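Local coordinates for ORF10 (Moritella marina, PDB 6RIW), which probably condenses acyl units as the ketosynthase-chain length factor part of a larger polyunsaturated fatty acid synthase, building 3-oxoacyl chains on acyl carrier protein, at residues V7-L12 / G264-K269; S109-N114 / A215-A220. All blocks are in the same frame, centred on the assembly; numbering follows the deposited sequence.

Contact 1 of 2, residues V7-L12 / G264-K269; sequences VGIANL and GMMVLK
Val7 to Asn11 runs antiparallel to Gly264-Val267, the two strand axes 4.5 Å apart and 174° from one N-to-C direction to the other. Ala10 and Met265 form a hydrogen-bonded pair: Ala10 N gives to Met265 O at 2.9 Å, and Met265 N returns a bond to Ala10 O at 3.0 Å. Nearer the start of strand 4-12 the pairing slips into a classic beta bulge, in which Val7 and Gly8 both face Val267. Val7 N meets Val267 O at 2.8 Å almost head-on, whereas Val267 N reaches Gly8 O from above the carbonyl plane, 36° out of it. In the N-terminal ketosynthase part of this didomain, of the thiolase-like superfamily, strand 4-12 lies between strands 259-270 and 283-292, antiparallel to both. Val7 crosses Val267 at about a right angle, its CG2 resting 3.7 Å from Val267 CG1; the other branch, Val267 CG2, lies by Gly8, where no side chain stands in the way. On the other face Ile9 and Met266 lie side by side, CG1 of Ile9 4.2 Å from CG of Met266, and both pack on Met382 of helix 374-387. Ala10, whose methyl takes little room, packs against Gln99 of helix 88-104. Lys269 lays CD near Val7 CG2, and its NZ forms salt bridges with Asp277 and Asp279.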
ATOM      1  N   VAL A   7       7.284   7.431 -23.377  1.00 16.57           N
ATOM      2  CA  VAL A   7       8.344   6.995 -24.283  1.00 20.09           C
ATOM      3  C   VAL A   7       8.664   5.518 -24.153  1.00 24.29           C
ATOM      4  O   VAL A   7       9.541   5.019 -24.878  1.00 22.23           O
ATOM      5  CB  VAL A   7       9.614   7.844 -24.109  1.00 20.14           C
ATOM      6  CG1 VAL A   7       9.280   9.323 -24.323  1.00 20.78           C
ATOM      7  CG2 VAL A   7      10.244   7.636 -22.705  1.00 22.25           C
ATOM      8  N   GLY A   8       7.968   4.791 -23.282  1.00 19.14           N
ATOM      9  CA  GLY A   8       8.185   3.363 -23.157  1.00 18.23           C
ATOM     10  C   GLY A   8       7.014   2.745 -22.429  1.00 19.51           C
ATOM     11  O   GLY A   8       6.447   3.393 -21.542  1.00 17.64           O
ATOM     12  N   ILE A   9       6.613   1.529 -22.808  1.00 16.92           N
ATOM     13  CA  ILE A   9       5.453   0.864 -22.207  1.00 19.14           C
ATOM     14  C   ILE A   9       5.761  -0.613 -22.067  1.00 20.13           C
ATOM     15  O   ILE A   9       6.419  -1.203 -22.933  1.00 18.45           O
ATOM     16  CB  ILE A   9       4.172   1.035 -23.058  1.00 21.77           C
ATOM     17  CG1 ILE A   9       3.900   2.504 -23.377  1.00 24.96           C
ATOM     18  CG2 ILE A   9       2.962   0.406 -22.364  1.00 23.53           C
ATOM     19  CD1 ILE A   9       2.551   2.758 -24.035  1.00 27.78           C
ATOM     20  N   ALA A  10       5.270  -1.221 -20.982  1.00 18.55           N
ATOM     21  CA  ALA A  10       5.359  -2.668 -20.848  1.00 17.70           C
ATOM     22  C   ALA A  10       4.157  -3.176 -20.065  1.00 17.71           C
ATOM     23  O   ALA A  10       3.553  -2.452 -19.264  1.00 16.66           O
ATOM     24  CB  ALA A  10       6.664  -3.088 -20.178  1.00 17.00           C
ATOM     25  N   ASN A  11       3.827  -4.446 -20.287  1.00 17.59           N
ATOM     26  CA  ASN A  11       2.695  -5.033 -19.589  1.00 17.98           C
ATOM     27  C   ASN A  11       2.931  -6.505 -19.303  1.00 18.08           C
ATOM     28  O   ASN A  11       3.591  -7.218 -20.070  1.00 18.62           O
ATOM     29  CB  ASN A  11       1.411  -4.907 -20.394  1.00 19.66           C
ATOM     30  CG  ASN A  11       1.505  -5.631 -21.731  1.00 23.98           C
ATOM     31  OD1 ASN A  11       2.294  -5.232 -22.584  1.00 27.02           O
ATOM     32  ND2 ASN A  11       0.733  -6.710 -21.903  1.00 22.38           N
ATOM     33  N   LEU A  12       2.340  -6.961 -18.199  1.00 16.07           N
ATOM     34  CA  LEU A  12       2.156  -8.388 -17.929  1.00 16.86           C
ATOM     35  C   LEU A  12       0.703  -8.492 -17.500  1.00 20.34           C
ATOM     36  O   LEU A  12       0.366  -8.236 -16.340  1.00 16.72           O
ATOM     37  CB  LEU A  12       3.122  -8.922 -16.870  1.00 15.21           C
ATOM     38  CG  LEU A  12       3.036 -10.412 -16.565  1.00 22.67           C
ATOM     39  CD1 LEU A  12       3.311 -11.227 -17.838  1.00 18.44           C
ATOM     40  CD2 LEU A  12       4.054 -10.743 -15.468  1.00 19.20           C
ATOM     41  N   GLY A 264       2.026  -3.404 -14.928  1.00 11.95           N
ATOM     42  CA  GLY A 264       2.327  -2.567 -16.075  1.00 16.36           C
ATOM     43  C   GLY A 264       3.295  -1.469 -15.691  1.00 15.78           C
ATOM     44  O   GLY A 264       3.394  -1.084 -14.523  1.00 14.72           O
ATOM     45  N   MET A 265       4.012  -0.958 -16.685  1.00 15.88           N
ATOM     46  CA  MET A 265       4.939   0.136 -16.421  1.00 14.31           C
ATOM     47  C   MET A 265       5.032   1.048 -17.637  1.00 17.13           C
ATOM     48  O   MET A 265       5.049   0.574 -18.770  1.00 16.68           O
ATOM     49  CB  MET A 265       6.335  -0.400 -16.062  1.00 19.51           C
ATOM     50  CG  MET A 265       7.268   0.635 -15.438  1.00 22.72           C
ATOM     51  SD  MET A 265       6.801   1.212 -13.774  1.00 20.68           S
ATOM     52  CE  MET A 265       6.766  -0.345 -12.833  1.00 22.42           C
ATOM     53  N   MET A 266       5.134   2.354 -17.387  1.00 15.10           N
ATOM     54  CA  MET A 266       5.371   3.332 -18.444  1.00 21.50           C
ATOM     55  C   MET A 266       6.573   4.200 -18.091  1.00 17.85           C
ATOM     56  O   MET A 266       6.847   4.452 -16.912  1.00 16.84           O
ATOM     57  CB  MET A 266       4.162   4.218 -18.637  1.00 19.05           C
ATOM     58  CG  MET A 266       3.047   3.610 -19.462  1.00 24.87           C
ATOM     59  SD  MET A 266       1.499   4.419 -18.992  1.00 36.04           S
ATOM     60  CE  MET A 266       2.142   6.030 -18.574  1.00 16.75           C
ATOM     61  N   VAL A 267       7.276   4.680 -19.120  1.00 14.83           N
ATOM     62  CA  VAL A 267       8.413   5.587 -18.966  1.00 14.21           C
ATOM     63  C   VAL A 267       7.983   6.967 -19.443  1.00 18.58           C
ATOM     64  O   VAL A 267       7.499   7.106 -20.576  1.00 17.69           O
ATOM     65  CB  VAL A 267       9.648   5.111 -19.761  1.00 15.31           C
ATOM     66  CG1 VAL A 267      10.829   6.028 -19.462  1.00 18.09           C
ATOM     67  CG2 VAL A 267       9.976   3.670 -19.461  1.00 19.38           C
ATOM     68  N   LEU A 268       8.147   7.983 -18.584  1.00 15.28           N
ATOM     69  CA  LEU A 268       7.668   9.338 -18.829  1.00 17.21           C
ATOM     70  C   LEU A 268       8.810  10.347 -18.865  1.00 18.66           C
ATOM     71  O   LEU A 268       9.719  10.304 -18.030  1.00 14.32           O
ATOM     72  CB  LEU A 268       6.675   9.784 -17.747  1.00 16.02           C
ATOM     73  CG  LEU A 268       5.510   8.851 -17.438  1.00 17.34           C
ATOM     74  CD1 LEU A 268       4.623   9.445 -16.353  1.00 16.53           C
ATOM     75  CD2 LEU A 268       4.702   8.590 -18.704  1.00 18.98           C
ATOM     76  N   LYS A 269       8.727  11.299 -19.798  1.00 18.04           N
ATOM     77  CA  LYS A 269       9.652  12.427 -19.838  1.00 17.05           C
ATOM     78  C   LYS A 269       8.880  13.681 -20.221  1.00 20.51           C
ATOM     79  O   LYS A 269       7.818  13.601 -20.843  1.00 19.95           O
ATOM     80  CB  LYS A 269      10.804  12.200 -20.849  1.00 21.47           C
ATOM     81  CG  LYS A 269      11.837  11.147 -20.407  1.00 22.68           C
ATOM     82  CD  LYS A 269      12.770  10.757 -21.569  1.00 21.90           C
ATOM     83  CE  LYS A 269      13.695  11.907 -21.973  1.00 27.88           C
ATOM     84  NZ  LYS A 269      14.880  11.418 -22.766  1.00 25.36           N
TER

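Contact 2 of 2, residues S109-N114 / A215-A220; sequences STALEN and ANMMLA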
ATOM      1  N   SER A 109      21.251   3.001 -18.819  1.00 22.33           N
ATOM      2  CA  SER A 109      21.706   4.336 -19.179  1.00 22.68           C
ATOM      3  C   SER A 109      22.117   5.142 -17.949  1.00 27.78           C
ATOM      4  O   SER A 109      21.549   4.999 -16.859  1.00 24.79           O
ATOM      5  CB  SER A 109      20.587   5.057 -19.942  1.00 25.76           C
ATOM      6  OG  SER A 109      20.864   6.430 -20.136  1.00 29.78           O
ATOM      7  N   THR A 110      23.127   6.003 -18.128  1.00 26.82           N
ATOM      8  CA  THR A 110      23.486   6.925 -17.060  1.00 24.48           C
ATOM      9  C   THR A 110      22.365   7.910 -16.778  1.00 21.94           C
ATOM     10  O   THR A 110      22.322   8.487 -15.682  1.00 29.09           O
ATOM     11  CB  THR A 110      24.772   7.685 -17.402  1.00 26.29           C
ATOM     12  OG1 THR A 110      24.565   8.418 -18.610  1.00 30.61           O
ATOM     13  CG2 THR A 110      25.928   6.716 -17.601  1.00 29.14           C
ATOM     14  N   ALA A 111      21.450   8.101 -17.731  1.00 22.58           N
ATOM     15  CA  ALA A 111      20.274   8.927 -17.497  1.00 23.68           C
ATOM     16  C   ALA A 111      19.413   8.404 -16.351  1.00 19.71           C
ATOM     17  O   ALA A 111      18.603   9.160 -15.799  1.00 22.97           O
ATOM     18  CB  ALA A 111      19.429   8.994 -18.764  1.00 26.13           C
ATOM     19  N   LEU A 112      19.541   7.128 -16.009  1.00 20.90           N
ATOM     20  CA  LEU A 112      18.760   6.585 -14.904  1.00 20.14           C
ATOM     21  C   LEU A 112      19.141   7.197 -13.564  1.00 20.44           C
ATOM     22  O   LEU A 112      18.355   7.093 -12.618  1.00 19.29           O
ATOM     23  CB  LEU A 112      18.895   5.060 -14.876  1.00 19.02           C
ATOM     24  CG  LEU A 112      18.387   4.370 -16.146  1.00 20.72           C
ATOM     25  CD1 LEU A 112      18.523   2.839 -16.063  1.00 23.62           C
ATOM     26  CD2 LEU A 112      16.967   4.789 -16.481  1.00 20.63           C
ATOM     27  N   GLU A 113      20.286   7.888 -13.475  1.00 20.44           N
ATOM     28  CA  GLU A 113      20.633   8.609 -12.256  1.00 22.68           C
ATOM     29  C   GLU A 113      19.569   9.626 -11.873  1.00 20.50           C
ATOM     30  O   GLU A 113      19.385   9.921 -10.686  1.00 21.62           O
ATOM     31  CB  GLU A 113      21.983   9.298 -12.430  1.00 28.12           C
ATOM     32  CG  GLU A 113      22.513   9.947 -11.165  1.00 36.29           C
ATOM     33  CD  GLU A 113      24.036  10.071 -11.169  1.00 50.37           C
ATOM     34  OE1 GLU A 113      24.620  10.229 -12.274  1.00 44.72           O
ATOM     35  OE2 GLU A 113      24.639  10.006 -10.065  1.00 53.76           O
ATOM     36  N   ASN A 114      18.852  10.170 -12.846  1.00 21.05           N
ATOM     37  CA  ASN A 114      17.800  11.138 -12.564  1.00 20.25           C
ATOM     38  C   ASN A 114      16.415  10.597 -12.892  1.00 18.67           C
ATOM     39  O   ASN A 114      15.529  11.355 -13.297  1.00 18.19           O
ATOM     40  CB  ASN A 114      18.086  12.430 -13.330  1.00 21.02           C
ATOM     41  CG  ASN A 114      19.360  13.079 -12.858  1.00 23.42           C
ATOM     42  OD1 ASN A 114      20.319  13.202 -13.613  1.00 33.74           O
ATOM     43  ND2 ASN A 114      19.397  13.445 -11.590  1.00 29.18           N
ATOM     44  N   ALA A 215      12.797  15.039 -10.956  1.00 16.41           N
ATOM     45  CA  ALA A 215      13.367  14.003 -11.800  1.00 20.97           C
ATOM     46  C   ALA A 215      13.360  14.500 -13.240  1.00 19.29           C
ATOM     47  O   ALA A 215      12.636  15.441 -13.580  1.00 19.21           O
ATOM     48  CB  ALA A 215      12.569  12.690 -11.692  1.00 22.99           C
ATOM     49  N   ASN A 216      14.180  13.856 -14.077  1.00 17.29           N
ATOM     50  CA  ASN A 216      14.187  14.094 -15.519  1.00 21.02           C
ATOM     51  C   ASN A 216      13.585  12.941 -16.305  1.00 21.01           C
ATOM     52  O   ASN A 216      13.340  13.085 -17.506  1.00 18.98           O
ATOM     53  CB  ASN A 216      15.615  14.368 -16.011  1.00 21.49           C
ATOM     54  CG  ASN A 216      16.201  15.623 -15.393  1.00 23.33           C
ATOM     55  OD1 ASN A 216      15.479  16.579 -15.086  1.00 23.52           O
ATOM     56  ND2 ASN A 216      17.511  15.617 -15.179  1.00 24.94           N
ATOM     57  N   MET A 217      13.323  11.817 -15.646  1.00 18.19           N
ATOM     58  CA  MET A 217      12.597  10.695 -16.204  1.00 17.10           C
ATOM     59  C   MET A 217      11.868  10.045 -15.039  1.00 17.16           C
ATOM     60  O   MET A 217      12.343  10.099 -13.897  1.00 14.55           O
ATOM     61  CB  MET A 217      13.555   9.704 -16.892  1.00 19.12           C
ATOM     62  CG  MET A 217      12.893   8.576 -17.675  1.00 26.74           C
ATOM     63  SD  MET A 217      14.123   7.540 -18.534  1.00 40.10           S
ATOM     64  CE  MET A 217      15.665   8.343 -18.073  1.00 21.46           C
ATOM     65  N   MET A 218      10.696   9.473 -15.315  1.00 15.63           N
ATOM     66  CA  MET A 218       9.977   8.733 -14.282  1.00 15.91           C
ATOM     67  C   MET A 218       9.434   7.424 -14.838  1.00 18.26           C
ATOM     68  O   MET A 218       8.900   7.384 -15.952  1.00 18.72           O
ATOM     69  CB  MET A 218       8.803   9.545 -13.695  1.00 14.50           C
ATOM     70  CG  MET A 218       9.206  10.697 -12.780  1.00 15.86           C
ATOM     71  SD  MET A 218      10.051  10.182 -11.273  1.00 17.49           S
ATOM     72  CE  MET A 218       8.716   9.301 -10.406  1.00 16.80           C
ATOM     73  N   LEU A 219       9.546   6.360 -14.042  1.00 15.85           N
ATOM     74  CA  LEU A 219       8.760   5.145 -14.237  1.00 17.13           C
ATOM     75  C   LEU A 219       7.469   5.262 -13.434  1.00 17.57           C
ATOM     76  O   LEU A 219       7.484   5.683 -12.268  1.00 15.90           O
ATOM     77  CB  LEU A 219       9.540   3.910 -13.778  1.00 15.94           C
ATOM     78  CG  LEU A 219      10.699   3.402 -14.637  1.00 22.77           C
ATOM     79  CD1 LEU A 219      11.393   2.260 -13.925  1.00 19.81           C
ATOM     80  CD2 LEU A 219      10.200   2.932 -15.973  1.00 24.11           C
ATOM     81  N   ALA A 220       6.352   4.933 -14.060  1.00 13.86           N
ATOM     82  CA  ALA A 220       5.083   4.921 -13.350  1.00 14.22           C
ATOM     83  C   ALA A 220       4.321   3.668 -13.751  1.00 17.21           C
ATOM     84  O   ALA A 220       4.183   3.362 -14.938  1.00 14.90           O
ATOM     85  CB  ALA A 220       4.240   6.173 -13.637  1.00 14.72           C
TER
HETATM   86  O   HOH W   1      19.209  13.299 -16.571  1.00 35.97           O
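The turn between helix 88-104 and strand 115-120 meets the start of strand 217-224 here, where the parallel neighbours 115-120 and 217-224 begin. Residues 110-113 form a short 3-10 segment that opens with an ST turn: Ser109 OG accepts from Ala111 N at 3.0 Å, a role suited to a short hydroxyl side chain. The carbonyl of Asn114 takes two backbone donors. Asn216 N lies in the carbonyl plane, 2.9 Å from Asn114 O, while Met217 N approaches the same oxygen at 3.3 Å, tilted from that plane. Ala215 CB also touches this oxygen, its small methyl fitting beside the paired donors. The side chains of Asn114 and Asn216 lie side by side, pointing the same way, with amide planes 57° apart, and Asn216 ND2 sits 3.7 Å from Asn114 CB. A water joins them, donating to Asn114 OD1 and accepting from Asn216 ND2, each at 3.2 Å. The other end of the Asn216 amide, OD1, accepts from Arg270. Met217 is extended through chi1 and chi2, and a bend at chi3 (0°) places CE. That methyl touches Ala111 CB at 3.9 Å and Leu112 CD2 at 4.1 Å, a reach that suits the flexible, unbranched methionine, while Leu112 also packs on Leu101 of helix 88-104. Turn and strand are thus joined in two ways: two N-H groups share Asn114 O, the in-plane bond being the shorter, and a water couples the solvent-exposed amides of Asn114 and Asn216, while the buried Met217 adds apolar contact.

Contacts 1 and 2 have centres 13 Å apart, on the same side of the chain's centre, and all four segments belong to the N-terminal ketosynthase half of the didomain. Along the chain the order is 7-12, 109-114, 215-220, 264-269, so contact 2 is nested inside the loop that contact 1 closes. They meet because strands 217-224 and 259-270 are antiparallel neighbours: Leu268 N lies 2.8 Å from Met218 O, and Met266 N 2.8 Å from Ala220 O, both probable hydrogen bonds. Val267 CG2 packs 3.6 Å from Leu219 CD2. Helix 88-104 touches side chains of both contacts. Consecutive pairing of strands 4-12, 259-270, 217-224 and 115-120 builds the sheet of this thiolase-type fold.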